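Local coordinates for lipolytic enzyme, G-D-S-L family (Bacteroides thetaiotaomicron, PDB 7BR2), which metabolises the drug diltiazem as a gut microbial serine esterase of the SGNH (GDSL) hydrolase family, at residues A[11-16]-A[131-136]; A[20-25]-A[82-87]. All blocks are in the same frame, centred on the assembly; numbering follows the deposited sequence.

Contact 1. Residues A[11-16]-A[131-136]; sequences QTVKPF and RIVMTG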
loop_
_atom_site.group_PDB
_atom_site.type_symbol
_atom_site.label_atom_id
_atom_site.label_comp_id
_atom_site.label_asym_id
_atom_site.label_seq_id
_atom_site.Cartn_x
_atom_site.Cartn_y
_atom_site.Cartn_z
ATOM N N GLN A 11 16.660 4.420 2.814
ATOM C CA GLN A 11 16.421 3.644 1.600
ATOM C C GLN A 11 17.202 2.333 1.601
ATOM O O GLN A 11 18.439 2.329 1.584
ATOM C CB GLN A 11 16.793 4.468 0.365
ATOM C CG GLN A 11 16.754 3.664 -0.950
ATOM C CD GLN A 11 16.975 4.519 -2.196
ATOM O OE1 GLN A 11 16.720 5.722 -2.195
ATOM N NE2 GLN A 11 17.457 3.894 -3.267
ATOM N N THR A 12 16.467 1.221 1.588
ATOM C CA THR A 12 17.034 -0.105 1.416
ATOM C C THR A 12 16.485 -0.800 0.175
ATOM O O THR A 12 16.919 -1.915 -0.144
ATOM C CB THR A 12 16.762 -0.971 2.655
ATOM O OG1 THR A 12 15.348 -1.147 2.815
ATOM C CG2 THR A 12 17.325 -0.300 3.910
ATOM N N VAL A 13 15.548 -0.169 -0.535
ATOM C CA VAL A 13 14.882 -0.744 -1.702
ATOM C C VAL A 13 14.855 0.312 -2.798
ATOM O O VAL A 13 14.402 1.437 -2.568
ATOM C CB VAL A 13 13.455 -1.223 -1.358
ATOM C CG1 VAL A 13 12.711 -1.695 -2.616
ATOM C CG2 VAL A 13 13.509 -2.339 -0.331
ATOM N N LYS A 14 15.350 -0.032 -3.983
ATOM C CA LYS A 14 15.350 0.961 -5.049
ATOM C C LYS A 14 13.919 1.305 -5.449
ATOM O O LYS A 14 13.049 0.429 -5.448
ATOM C CB LYS A 14 16.102 0.485 -6.288
ATOM C CG LYS A 14 17.568 0.833 -6.324
ATOM C CD LYS A 14 18.193 0.218 -7.567
ATOM C CE LYS A 14 18.361 -1.288 -7.470
ATOM N NZ LYS A 14 19.053 -1.827 -8.682
ATOM N N PRO A 15 13.642 2.567 -5.777
ATOM C CA PRO A 15 12.297 2.933 -6.230
ATOM C C PRO A 15 11.945 2.242 -7.539
ATOM O O PRO A 15 12.811 1.822 -8.307
ATOM C CB PRO A 15 12.384 4.453 -6.431
ATOM C CG PRO A 15 13.860 4.768 -6.473
ATOM C CD PRO A 15 14.527 3.741 -5.638
ATOM N N PHE A 16 10.645 2.114 -7.790
ATOM C CA PHE A 16 10.202 1.635 -9.092
ATOM C C PHE A 16 10.409 2.735 -10.138
ATOM O O PHE A 16 10.355 3.932 -9.830
ATOM C CB PHE A 16 8.723 1.216 -9.030
ATOM C CG PHE A 16 8.406 0.212 -7.933
ATOM C CD1 PHE A 16 9.249 -0.851 -7.684
ATOM C CD2 PHE A 16 7.259 0.346 -7.153
ATOM C CE1 PHE A 16 8.959 -1.777 -6.677
ATOM C CE2 PHE A 16 6.960 -0.581 -6.141
ATOM C CZ PHE A 16 7.817 -1.640 -5.904
ATOM N N ARG A 131 14.310 -8.116 -10.148
ATOM C CA ARG A 131 14.793 -7.656 -8.858
ATOM C C ARG A 131 13.976 -8.288 -7.730
ATOM O O ARG A 131 12.744 -8.154 -7.694
ATOM C CB ARG A 131 14.720 -6.133 -8.800
ATOM C CG ARG A 131 15.218 -5.534 -7.495
ATOM C CD ARG A 131 15.719 -4.107 -7.686
ATOM N NE ARG A 131 14.729 -3.147 -8.172
ATOM C CZ ARG A 131 14.032 -2.324 -7.389
ATOM N NH1 ARG A 131 14.196 -2.356 -6.070
ATOM N NH2 ARG A 131 13.170 -1.466 -7.925
ATOM N N ILE A 132 14.660 -8.953 -6.796
ATOM C CA ILE A 132 14.022 -9.645 -5.679
ATOM C C ILE A 132 14.102 -8.764 -4.436
ATOM O O ILE A 132 15.173 -8.248 -4.096
ATOM C CB ILE A 132 14.674 -11.018 -5.427
ATOM C CG1 ILE A 132 14.687 -11.863 -6.702
ATOM C CG2 ILE A 132 13.925 -11.781 -4.353
ATOM C CD1 ILE A 132 13.295 -12.207 -7.212
ATOM N N VAL A 133 12.969 -8.578 -3.757
ATOM C CA VAL A 133 12.904 -7.764 -2.544
ATOM C C VAL A 133 12.258 -8.584 -1.428
ATOM O O VAL A 133 11.035 -8.804 -1.434
ATOM C CB VAL A 133 12.135 -6.457 -2.771
ATOM C CG1 VAL A 133 12.088 -5.638 -1.495
ATOM C CG2 VAL A 133 12.772 -5.656 -3.917
ATOM N N MET A 134 13.063 -9.006 -0.450
ATOM C CA MET A 134 12.503 -9.643 0.735
ATOM C C MET A 134 11.841 -8.579 1.594
ATOM O O MET A 134 12.462 -7.560 1.905
ATOM C CB MET A 134 13.602 -10.358 1.522
ATOM C CG MET A 134 14.240 -11.531 0.798
ATOM S SD MET A 134 13.129 -12.925 0.606
ATOM C CE MET A 134 13.098 -13.124 -1.177
ATOM N N THR A 135 10.567 -8.776 1.938
ATOM C CA THR A 135 9.830 -7.809 2.751
ATOM C C THR A 135 9.282 -8.553 3.960
ATOM O O THR A 135 8.360 -9.366 3.830
ATOM C CB THR A 135 8.698 -7.123 1.979
ATOM O OG1 THR A 135 7.622 -8.050 1.779
ATOM C CG2 THR A 135 9.173 -6.659 0.651
ATOM N N GLY A 136 9.843 -8.265 5.136
ATOM C CA GLY A 136 9.444 -8.950 6.351
ATOM C C GLY A 136 8.006 -8.644 6.684
ATOM O O GLY A 136 7.622 -7.474 6.704
#

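Contact 2. Residues A[20-25]-A[82-87]; sequences DRAVFL and VLMVTF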
loop_
_atom_site.group_PDB
_atom_site.type_symbol
_atom_site.label_atom_id
_atom_site.label_comp_id
_atom_site.label_asym_id
_atom_site.label_seq_id
_atom_site.Cartn_x
_atom_site.Cartn_y
_atom_site.Cartn_z
ATOM N N ASP A 20 8.014 -0.608 -14.852
ATOM C CA ASP A 20 8.177 -1.697 -13.899
ATOM C C ASP A 20 6.871 -2.477 -13.742
ATOM O O ASP A 20 5.772 -1.963 -13.963
ATOM C CB ASP A 20 8.636 -1.149 -12.543
ATOM C CG ASP A 20 10.145 -1.266 -12.331
ATOM O OD1 ASP A 20 10.781 -2.151 -12.948
ATOM O OD2 ASP A 20 10.702 -0.432 -11.575
ATOM N N ARG A 21 7.016 -3.750 -13.416
ATOM C CA ARG A 21 5.914 -4.633 -13.054
ATOM C C ARG A 21 6.256 -5.187 -11.672
ATOM O O ARG A 21 7.058 -6.118 -11.551
ATOM C CB ARG A 21 5.737 -5.729 -14.102
ATOM C CG ARG A 21 5.479 -5.185 -15.514
ATOM C CD ARG A 21 5.607 -6.268 -16.582
ATOM N NE ARG A 21 4.591 -7.320 -16.452
ATOM C CZ ARG A 21 3.308 -7.185 -16.794
ATOM N NH1 ARG A 21 2.844 -6.029 -17.275
ATOM N NH2 ARG A 21 2.479 -8.208 -16.642
ATOM N N ALA A 22 5.712 -4.568 -10.633
ATOM C CA ALA A 22 6.029 -4.900 -9.249
ATOM C C ALA A 22 4.962 -5.838 -8.701
ATOM O O ALA A 22 3.818 -5.424 -8.494
ATOM C CB ALA A 22 6.121 -3.628 -8.410
ATOM N N VAL A 23 5.334 -7.095 -8.443
ATOM C CA VAL A 23 4.411 -8.099 -7.924
ATOM C C VAL A 23 4.689 -8.291 -6.442
ATOM O O VAL A 23 5.836 -8.548 -6.049
ATOM C CB VAL A 23 4.546 -9.432 -8.675
ATOM C CG1 VAL A 23 3.578 -10.460 -8.092
ATOM C CG2 VAL A 23 4.319 -9.245 -10.183
ATOM N N PHE A 24 3.634 -8.187 -5.618
ATOM C CA PHE A 24 3.724 -8.373 -4.166
ATOM C C PHE A 24 3.183 -9.751 -3.809
ATOM O O PHE A 24 1.970 -9.941 -3.704
ATOM C CB PHE A 24 2.942 -7.287 -3.434
ATOM C CG PHE A 24 3.596 -5.943 -3.472
ATOM C CD1 PHE A 24 3.377 -5.081 -4.535
ATOM C CD2 PHE A 24 4.430 -5.535 -2.440
ATOM C CE1 PHE A 24 3.987 -3.822 -4.580
ATOM C CE2 PHE A 24 5.031 -4.291 -2.466
ATOM C CZ PHE A 24 4.814 -3.430 -3.545
ATOM N N LEU A 25 4.085 -10.704 -3.598
ATOM C CA LEU A 25 3.689 -12.065 -3.276
ATOM C C LEU A 25 3.443 -12.204 -1.772
ATOM O O LEU A 25 4.305 -11.839 -0.956
ATOM C CB LEU A 25 4.773 -13.038 -3.744
ATOM C CG LEU A 25 4.791 -14.456 -3.171
ATOM C CD1 LEU A 25 3.501 -15.181 -3.482
ATOM C CD2 LEU A 25 5.965 -15.197 -3.762
ATOM N N VAL A 82 10.149 -6.485 -10.657
ATOM C CA VAL A 82 10.466 -6.406 -9.236
ATOM C C VAL A 82 9.477 -7.292 -8.489
ATOM O O VAL A 82 8.264 -7.113 -8.624
ATOM C CB VAL A 82 10.398 -4.958 -8.705
ATOM C CG1 VAL A 82 10.971 -4.892 -7.305
ATOM C CG2 VAL A 82 11.161 -4.007 -9.625
ATOM N N LEU A 83 9.992 -8.204 -7.667
ATOM C CA LEU A 83 9.177 -9.175 -6.936
ATOM C C LEU A 83 9.420 -8.996 -5.443
ATOM O O LEU A 83 10.555 -9.132 -4.975
ATOM C CB LEU A 83 9.508 -10.611 -7.361
ATOM C CG LEU A 83 8.821 -11.767 -6.611
ATOM C CD1 LEU A 83 7.327 -11.726 -6.794
ATOM C CD2 LEU A 83 9.363 -13.114 -7.045
ATOM N N MET A 84 8.371 -8.634 -4.710
ATOM C CA MET A 84 8.418 -8.566 -3.258
ATOM C C MET A 84 7.849 -9.856 -2.675
ATOM O O MET A 84 6.835 -10.363 -3.155
ATOM C CB MET A 84 7.644 -7.348 -2.751
ATOM C CG MET A 84 8.438 -6.039 -2.785
ATOM S SD MET A 84 9.016 -5.506 -4.424
ATOM C CE MET A 84 7.471 -5.259 -5.304
ATOM N N VAL A 85 8.520 -10.397 -1.657
ATOM C CA VAL A 85 8.192 -11.700 -1.081
ATOM C C VAL A 85 8.000 -11.536 0.425
ATOM O O VAL A 85 8.916 -11.090 1.124
ATOM C CB VAL A 85 9.277 -12.749 -1.387
ATOM C CG1 VAL A 85 8.911 -14.108 -0.813
ATOM C CG2 VAL A 85 9.541 -12.844 -2.894
ATOM N N THR A 86 6.799 -11.848 0.917
ATOM C CA THR A 86 6.473 -11.777 2.338
ATOM C C THR A 86 5.658 -13.000 2.741
ATOM O O THR A 86 4.799 -13.463 1.982
ATOM C CB THR A 86 5.704 -10.498 2.683
ATOM O OG1 THR A 86 5.561 -10.406 4.108
ATOM C CG2 THR A 86 4.315 -10.479 2.024
ATOM N N PHE A 87 5.949 -13.538 3.922
ATOM C CA PHE A 87 5.281 -14.738 4.411
ATOM C C PHE A 87 5.620 -14.894 5.884
ATOM O O PHE A 87 6.432 -14.147 6.439
ATOM C CB PHE A 87 5.697 -15.994 3.631
ATOM C CG PHE A 87 7.129 -16.392 3.844
ATOM C CD1 PHE A 87 8.157 -15.639 3.305
ATOM C CD2 PHE A 87 7.446 -17.512 4.598
ATOM C CE1 PHE A 87 9.475 -16.000 3.512
ATOM C CE2 PHE A 87 8.755 -17.878 4.803
ATOM C CZ PHE A 87 9.774 -17.122 4.259
#

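Contact 1. Residues A[11-16]-A[131-136]
An N-terminal loop, 11-16, lies across one face of the parallel sheet of the SGNH-hydrolase fold and is tied to strand 131-136 by one arginine. R131 buries more surface here than any other residue. Its CG is anti to the backbone N (chi1 -179°), and the chain bends at chi3, which brings the guanidinium end-on to the backbone of K14. R131 NH1 and R131 NH2 both donate to K14 O, each at 3.1 Å. Both bonds are bent, with N-H...O angles near 138°, because one oxygen is shared by two donors. The oxygen stays near the guanidinium plane, but both nitrogens stand above the carbonyl plane. K14 CB sits over one guanidinium face, 3.4 Å from R131 NH1. The K14 side chain then crosses R131 obliquely, with its CE near R131 CD. K14 NZ ends 4.5 Å from R131 NE, so two like charges lie close together. E176 on the next strand would probably offset this charge, since it forms a salt bridge with R131 NH1 and also accepts a hydrogen bond from K14 N. Acidic E176 thus holds the arginine and the loop backbone together. Deeper in, V13, which also rests on F220 of helix 210-223, meets V133 in the apolar part of the contact. V13 CG1 lies at the guanidinium edge, near its plane, and V13 CG2 meets V133 CG1 at 3.8 Å.

Contact 2. Residues A[20-25]-A[82-87]
The methyl end of M84 curls over one face of the F24 ring on the adjacent strand. M84 CE lies 3.8 Å from the centroid of the F24 ring, a CH-pi contact offset toward the rim. Bends at chi2 and chi3 of M84 turn the methyl back over the ring. The sulfur comes in obliquely, so the pair is also a Met-aromatic contact. M84 CE reaches A22 CB as well, at 3.8 Å. An alanine in place of F24 would remove the ring beneath the M84 methyl and would probably loosen the packing on this side of the sheet. The backbones run parallel, and five hydrogen bonds join them. V23 and L25 each donate to the other strand and accept from it. The shortest bond is L25 N to M84 O, 2.8 Å. R21 O takes V82 N at 3.2 Å, with a nearly straight N-H...O angle of 177°. On the face opposite F24, L83 CD1 packs against both V23 CB and L25 CB. That face is covered by helices 64-75 and 102-125. On the M84 side, F220 of helix 210-223 meets F24 edge-to-face. Strand 53-58 flanks 21-26 on its other edge.

Contacts 1 and 2 meet on neighbouring strands of the same parallel sheet, with centres about 9 Å apart. Strand 82-85 lies between 21-26 and 131-136. R131 O and L83 N are 2.8 Å apart, as are V133 N and L83 O, both probable hydrogen bonds. Side chains join as well: T135 CG2 touches M84 CG at 3.6 Å, and F16 of the loop packs on A22 and M84. F220 of helix 210-223 reaches both, touching V13, F16 and F24. Contact 2 falls within the chain segment spanned by contact 1. S28, H207 and D204 are arranged as a Ser-His-Asp triad and are probably the catalytic residues, as in other SGNH hydrolases; S28 follows soon after strand 21-26.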